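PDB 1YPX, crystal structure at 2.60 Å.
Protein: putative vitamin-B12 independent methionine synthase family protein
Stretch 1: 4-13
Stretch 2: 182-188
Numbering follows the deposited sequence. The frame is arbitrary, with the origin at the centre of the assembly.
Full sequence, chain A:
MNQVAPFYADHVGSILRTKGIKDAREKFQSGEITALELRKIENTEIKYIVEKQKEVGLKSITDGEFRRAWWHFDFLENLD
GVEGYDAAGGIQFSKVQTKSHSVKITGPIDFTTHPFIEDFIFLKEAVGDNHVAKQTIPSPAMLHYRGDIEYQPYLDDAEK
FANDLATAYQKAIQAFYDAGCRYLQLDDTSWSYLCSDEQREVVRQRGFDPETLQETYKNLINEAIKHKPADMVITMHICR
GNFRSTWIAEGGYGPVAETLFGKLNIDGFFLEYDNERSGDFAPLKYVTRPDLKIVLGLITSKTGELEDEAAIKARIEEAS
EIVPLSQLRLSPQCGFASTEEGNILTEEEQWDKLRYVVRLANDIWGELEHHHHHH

Stretch 1, residues 4-13: VAPFYADHVG
Stretch 2 182-188: RYLQLDD

How do the two backbones lie? From Y183 the second stretch runs as an extended strand, with phi/psi of -154/98 at Y183 and -124/131 at Q185, whereas residues 4-13 form no regular helix or strand. The irregular segment follows the strand in the same general sense: A5 CA lies 7.3 Å from Y183 CA, and V12 CA lies 8.3 Å from Q185 CA. Y183, Q185 and D187 direct their CA-to-CB bonds toward the loop, as strand alternation allows, while L184 and L186 stay out of reach. At G13, phi/psi 140/-50 would jam a CB against the preceding carbonyl, which calls for glycine. The contact is modest, burying 257 Å² in all.

Which polar bond joins them? Y183, with chi1 t (-168°), extends its phenol so that OH donates a hydrogen bond to D10 OD2 at 2.8 Å, near the plane of the ring. D10 has an off-well chi1 of -148°, and its carboxylate also organizes its own loop: F7 N donates to D10 OD2 and H11 N to D10 OD1, both at 2.8 Å. The acceptor that receives the tyrosine is thus held by the backbone around it. Within the strand, Q185 NE2 makes a weak hydrogen bond to D187 OD1 at 3.4 Å.

What packs around the tyrosine? F7, chi1 m (-37°) and chi2 93°, starts sideways, but its ring end approaches the strand, bringing F7 CE1 to 3.9 Å from Y183 CE1 in an oblique apolar contact. P6, with a C-gamma endo pucker, places CB 3.7 Å from Y183 OH.

Which close polar approach is not a hydrogen bond? Q185, chi1 t (168°), chi2 t (155°) and chi3 -56°, brings NE2 within 2.8 Å of V12 O, but the angle is too poor for a hydrogen bond. V12, chi1 t (173°), sets CG1 3.6 Å from Q185 NE2.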

ATOM      1  N   VAL A   4     -13.997  -9.881  -1.150  1.00 77.35           N
ATOM      2  CA  VAL A   4     -13.408  -9.979   0.165  1.00 77.07           C
ATOM      3  C   VAL A   4     -12.057  -9.252   0.216  1.00 76.21           C
ATOM      4  O   VAL A   4     -11.948  -8.161   0.782  1.00 76.88           O
ATOM      5  CB  VAL A   4     -13.268 -11.474   0.564  1.00 76.39           C
ATOM      6  CG1 VAL A   4     -12.751 -12.278  -0.614  1.00 75.20           C
ATOM      7  CG2 VAL A   4     -12.336 -11.620   1.761  1.00 77.73           C
ATOM      8  N   ALA A   5     -11.033  -9.851  -0.380  1.00 74.05           N
ATOM      9  CA  ALA A   5      -9.696  -9.260  -0.404  1.00 69.58           C
ATOM     10  C   ALA A   5      -9.765  -8.005  -1.280  1.00 66.41           C
ATOM     11  O   ALA A   5     -10.732  -7.245  -1.174  1.00 66.28           O
ATOM     12  CB  ALA A   5      -8.717 -10.282  -0.951  1.00 69.42           C
ATOM     13  N   PRO A   6      -8.753  -7.746  -2.134  1.00 63.17           N
ATOM     14  CA  PRO A   6      -8.949  -6.524  -2.920  1.00 61.19           C
ATOM     15  C   PRO A   6     -10.161  -6.722  -3.830  1.00 58.13           C
ATOM     16  O   PRO A   6     -10.333  -7.797  -4.393  1.00 57.50           O
ATOM     17  CB  PRO A   6      -7.638  -6.401  -3.691  1.00 59.65           C
ATOM     18  CG  PRO A   6      -7.220  -7.814  -3.849  1.00 59.76           C
ATOM     19  CD  PRO A   6      -7.464  -8.368  -2.482  1.00 61.21           C
ATOM     20  N   PHE A   7     -11.003  -5.697  -3.953  1.00 56.90           N
ATOM     21  CA  PHE A   7     -12.210  -5.780  -4.780  1.00 55.08           C
ATOM     22  C   PHE A   7     -11.942  -5.469  -6.241  1.00 53.57           C
ATOM     23  O   PHE A   7     -10.962  -4.800  -6.575  1.00 52.05           O
ATOM     24  CB  PHE A   7     -13.280  -4.813  -4.261  1.00 54.50           C
ATOM     25  CG  PHE A   7     -13.321  -4.713  -2.774  1.00 54.54           C
ATOM     26  CD1 PHE A   7     -12.597  -3.725  -2.115  1.00 55.01           C
ATOM     27  CD2 PHE A   7     -14.011  -5.659  -2.021  1.00 55.10           C
ATOM     28  CE1 PHE A   7     -12.555  -3.685  -0.732  1.00 56.02           C
ATOM     29  CE2 PHE A   7     -13.977  -5.634  -0.631  1.00 54.32           C
ATOM     30  CZ  PHE A   7     -13.247  -4.649   0.016  1.00 55.46           C
ATOM     31  N   TYR A   8     -12.835  -5.938  -7.111  1.00 53.16           N
ATOM     32  CA  TYR A   8     -12.699  -5.701  -8.544  1.00 50.01           C
ATOM     33  C   TYR A   8     -12.384  -4.239  -8.825  1.00 48.18           C
ATOM     34  O   TYR A   8     -11.610  -3.940  -9.729  1.00 49.10           O
ATOM     35  CB  TYR A   8     -13.975  -6.116  -9.267  1.00 50.15           C
ATOM     36  CG  TYR A   8     -14.329  -7.569  -9.067  1.00 49.84           C
ATOM     37  CD1 TYR A   8     -13.454  -8.580  -9.441  1.00 50.56           C
ATOM     38  CD2 TYR A   8     -15.547  -7.931  -8.514  1.00 50.78           C
ATOM     39  CE1 TYR A   8     -13.792  -9.919  -9.268  1.00 52.13           C
ATOM     40  CE2 TYR A   8     -15.894  -9.260  -8.335  1.00 50.80           C
ATOM     41  CZ  TYR A   8     -15.016 -10.245  -8.714  1.00 50.75           C
ATOM     42  OH  TYR A   8     -15.378 -11.555  -8.549  1.00 52.75           O
ATOM     43  N   ALA A   9     -13.005  -3.337  -8.070  1.00 46.46           N
ATOM     44  CA  ALA A   9     -12.741  -1.905  -8.202  1.00 46.92           C
ATOM     45  C   ALA A   9     -12.135  -1.516  -6.863  1.00 47.23           C
ATOM     46  O   ALA A   9     -12.844  -1.349  -5.868  1.00 51.31           O
ATOM     47  CB  ALA A   9     -14.020  -1.128  -8.447  1.00 45.44           C
ATOM     48  N   ASP A  10     -10.815  -1.403  -6.838  1.00 44.95           N
ATOM     49  CA  ASP A  10     -10.099  -1.077  -5.618  1.00 41.43           C
ATOM     50  C   ASP A  10      -9.129   0.057  -5.952  1.00 41.54           C
ATOM     51  O   ASP A  10      -9.076   0.508  -7.097  1.00 39.15           O
ATOM     52  CB  ASP A  10      -9.342  -2.319  -5.155  1.00 39.83           C
ATOM     53  CG  ASP A  10      -9.225  -2.414  -3.650  1.00 40.49           C
ATOM     54  OD1 ASP A  10      -8.957  -1.368  -3.011  1.00 42.04           O
ATOM     55  OD2 ASP A  10      -9.387  -3.534  -3.114  1.00 35.13           O
ATOM     56  N   HIS A  11      -8.375   0.531  -4.962  1.00 41.04           N
ATOM     57  CA  HIS A  11      -7.411   1.601  -5.200  1.00 40.78           C
ATOM     58  C   HIS A  11      -6.252   1.533  -4.221  1.00 41.45           C
ATOM     59  O   HIS A  11      -6.411   1.057  -3.098  1.00 44.17           O
ATOM     60  CB  HIS A  11      -8.102   2.970  -5.143  1.00 39.08           C
ATOM     61  CG  HIS A  11      -8.671   3.323  -3.803  1.00 37.62           C
ATOM     62  ND1 HIS A  11      -8.102   4.274  -2.981  1.00 34.91           N
ATOM     63  CD2 HIS A  11      -9.786   2.895  -3.167  1.00 37.64           C
ATOM     64  CE1 HIS A  11      -8.846   4.417  -1.900  1.00 37.58           C
ATOM     65  NE2 HIS A  11      -9.876   3.591  -1.987  1.00 36.54           N
ATOM     66  N   VAL A  12      -5.080   2.000  -4.655  1.00 41.32           N
ATOM     67  CA  VAL A  12      -3.872   1.962  -3.831  1.00 37.84           C
ATOM     68  C   VAL A  12      -4.078   2.544  -2.436  1.00 36.97           C
ATOM     69  O   VAL A  12      -3.675   1.929  -1.445  1.00 34.31           O
ATOM     70  CB  VAL A  12      -2.696   2.686  -4.544  1.00 38.64           C
ATOM     71  CG1 VAL A  12      -1.484   2.803  -3.609  1.00 37.98           C
ATOM     72  CG2 VAL A  12      -2.306   1.906  -5.786  1.00 37.85           C
ATOM     73  N   GLY A  13      -4.698   3.722  -2.358  1.00 36.21           N
ATOM     74  CA  GLY A  13      -4.935   4.327  -1.062  1.00 35.25           C
ATOM     75  C   GLY A  13      -4.756   5.827  -0.891  1.00 35.71           C
ATOM     76  O   GLY A  13      -5.645   6.484  -0.346  1.00 37.96           O
ATOM     77  N   ARG A 182      -8.989  -5.263   8.749  1.00 44.34           N
ATOM     78  CA  ARG A 182      -9.113  -6.522   8.010  1.00 45.48           C
ATOM     79  C   ARG A 182      -8.616  -6.386   6.596  1.00 45.44           C
ATOM     80  O   ARG A 182      -8.837  -7.270   5.774  1.00 47.43           O
ATOM     81  CB  ARG A 182     -10.566  -7.001   7.994  1.00 47.36           C
ATOM     82  CG  ARG A 182     -10.786  -8.239   8.842  1.00 50.25           C
ATOM     83  CD  ARG A 182     -10.190  -8.008  10.208  1.00 53.04           C
ATOM     84  NE  ARG A 182     -10.978  -8.590  11.274  1.00 55.09           N
ATOM     85  CZ  ARG A 182     -10.692  -8.431  12.558  1.00 58.23           C
ATOM     86  NH1 ARG A 182      -9.635  -7.709  12.905  1.00 58.68           N
ATOM     87  NH2 ARG A 182     -11.462  -8.991  13.486  1.00 59.62           N
ATOM     88  N   TYR A 183      -7.946  -5.269   6.329  1.00 44.38           N
ATOM     89  CA  TYR A 183      -7.392  -4.985   5.009  1.00 43.54           C
ATOM     90  C   TYR A 183      -6.183  -4.042   5.172  1.00 43.48           C
ATOM     91  O   TYR A 183      -6.339  -2.817   5.304  1.00 42.74           O
ATOM     92  CB  TYR A 183      -8.488  -4.358   4.130  1.00 42.47           C
ATOM     93  CG  TYR A 183      -8.178  -4.245   2.651  1.00 41.32           C
ATOM     94  CD1 TYR A 183      -9.116  -3.724   1.764  1.00 43.00           C
ATOM     95  CD2 TYR A 183      -6.926  -4.567   2.150  1.00 43.14           C
ATOM     96  CE1 TYR A 183      -8.806  -3.514   0.417  1.00 43.02           C
ATOM     97  CE2 TYR A 183      -6.605  -4.362   0.811  1.00 43.69           C
ATOM     98  CZ  TYR A 183      -7.544  -3.829  -0.051  1.00 43.28           C
ATOM     99  OH  TYR A 183      -7.214  -3.571  -1.363  1.00 42.40           O
ATOM    100  N   LEU A 184      -4.991  -4.645   5.176  1.00 40.52           N
ATOM    101  CA  LEU A 184      -3.720  -3.935   5.318  1.00 42.96           C
ATOM    102  C   LEU A 184      -2.874  -4.050   4.045  1.00 43.10           C
ATOM    103  O   LEU A 184      -2.751  -5.126   3.461  1.00 43.75           O
ATOM    104  CB  LEU A 184      -2.907  -4.508   6.492  1.00 44.33           C
ATOM    105  CG  LEU A 184      -1.746  -3.615   6.980  1.00 46.68           C
ATOM    106  CD1 LEU A 184      -2.336  -2.403   7.701  1.00 45.06           C
ATOM    107  CD2 LEU A 184      -0.816  -4.384   7.924  1.00 46.76           C
ATOM    108  N   GLN A 185      -2.270  -2.942   3.639  1.00 41.47           N
ATOM    109  CA  GLN A 185      -1.459  -2.913   2.440  1.00 41.07           C
ATOM    110  C   GLN A 185      -0.024  -2.427   2.675  1.00 42.31           C
ATOM    111  O   GLN A 185       0.213  -1.392   3.315  1.00 42.45           O
ATOM    112  CB  GLN A 185      -2.141  -2.040   1.389  1.00 39.96           C
ATOM    113  CG  GLN A 185      -1.249  -1.697   0.214  1.00 41.50           C
ATOM    114  CD  GLN A 185      -2.039  -1.396  -1.034  1.00 38.97           C
ATOM    115  OE1 GLN A 185      -2.835  -2.221  -1.482  1.00 38.48           O
ATOM    116  NE2 GLN A 185      -1.826  -0.215  -1.605  1.00 34.47           N
ATOM    117  N   LEU A 186       0.928  -3.190   2.146  1.00 42.48           N
ATOM    118  CA  LEU A 186       2.349  -2.875   2.262  1.00 41.53           C
ATOM    119  C   LEU A 186       2.816  -2.156   0.998  1.00 44.06           C
ATOM    120  O   LEU A 186       2.776  -2.719  -0.095  1.00 43.89           O
ATOM    121  CB  LEU A 186       3.149  -4.166   2.455  1.00 36.46           C
ATOM    122  CG  LEU A 186       3.431  -4.697   3.882  1.00 37.62           C
ATOM    123  CD1 LEU A 186       2.362  -4.246   4.876  1.00 36.67           C
ATOM    124  CD2 LEU A 186       3.514  -6.216   3.846  1.00 30.25           C
ATOM    125  N   ASP A 187       3.242  -0.906   1.148  1.00 45.24           N
ATOM    126  CA  ASP A 187       3.728  -0.143   0.013  1.00 47.74           C
ATOM    127  C   ASP A 187       5.224  -0.381  -0.099  1.00 47.77           C
ATOM    128  O   ASP A 187       6.002   0.031   0.753  1.00 47.07           O
ATOM    129  CB  ASP A 187       3.394   1.340   0.185  1.00 49.32           C
ATOM    130  CG  ASP A 187       1.949   1.648  -0.185  1.00 52.67           C
ATOM    131  OD1 ASP A 187       1.099   0.728  -0.108  1.00 54.68           O
ATOM    132  OD2 ASP A 187       1.645   2.808  -0.550  1.00 56.56           O
ATOM    133  N   ASP A 188       5.620  -1.085  -1.146  1.00 50.53           N
ATOM    134  CA  ASP A 188       7.015  -1.386  -1.309  1.00 53.82           C
ATOM    135  C   ASP A 188       7.549  -0.900  -2.631  1.00 56.81           C
ATOM    136  O   ASP A 188       7.274  -1.490  -3.670  1.00 59.35           O
ATOM    137  CB  ASP A 188       7.231  -2.884  -1.181  1.00 53.15           C
ATOM    138  CG  ASP A 188       8.639  -3.212  -0.816  1.00 50.34           C
ATOM    139  OD1 ASP A 188       8.887  -4.300  -0.262  1.00 52.03           O
ATOM    140  OD2 ASP A 188       9.504  -2.365  -1.083  1.00 51.16           O
TER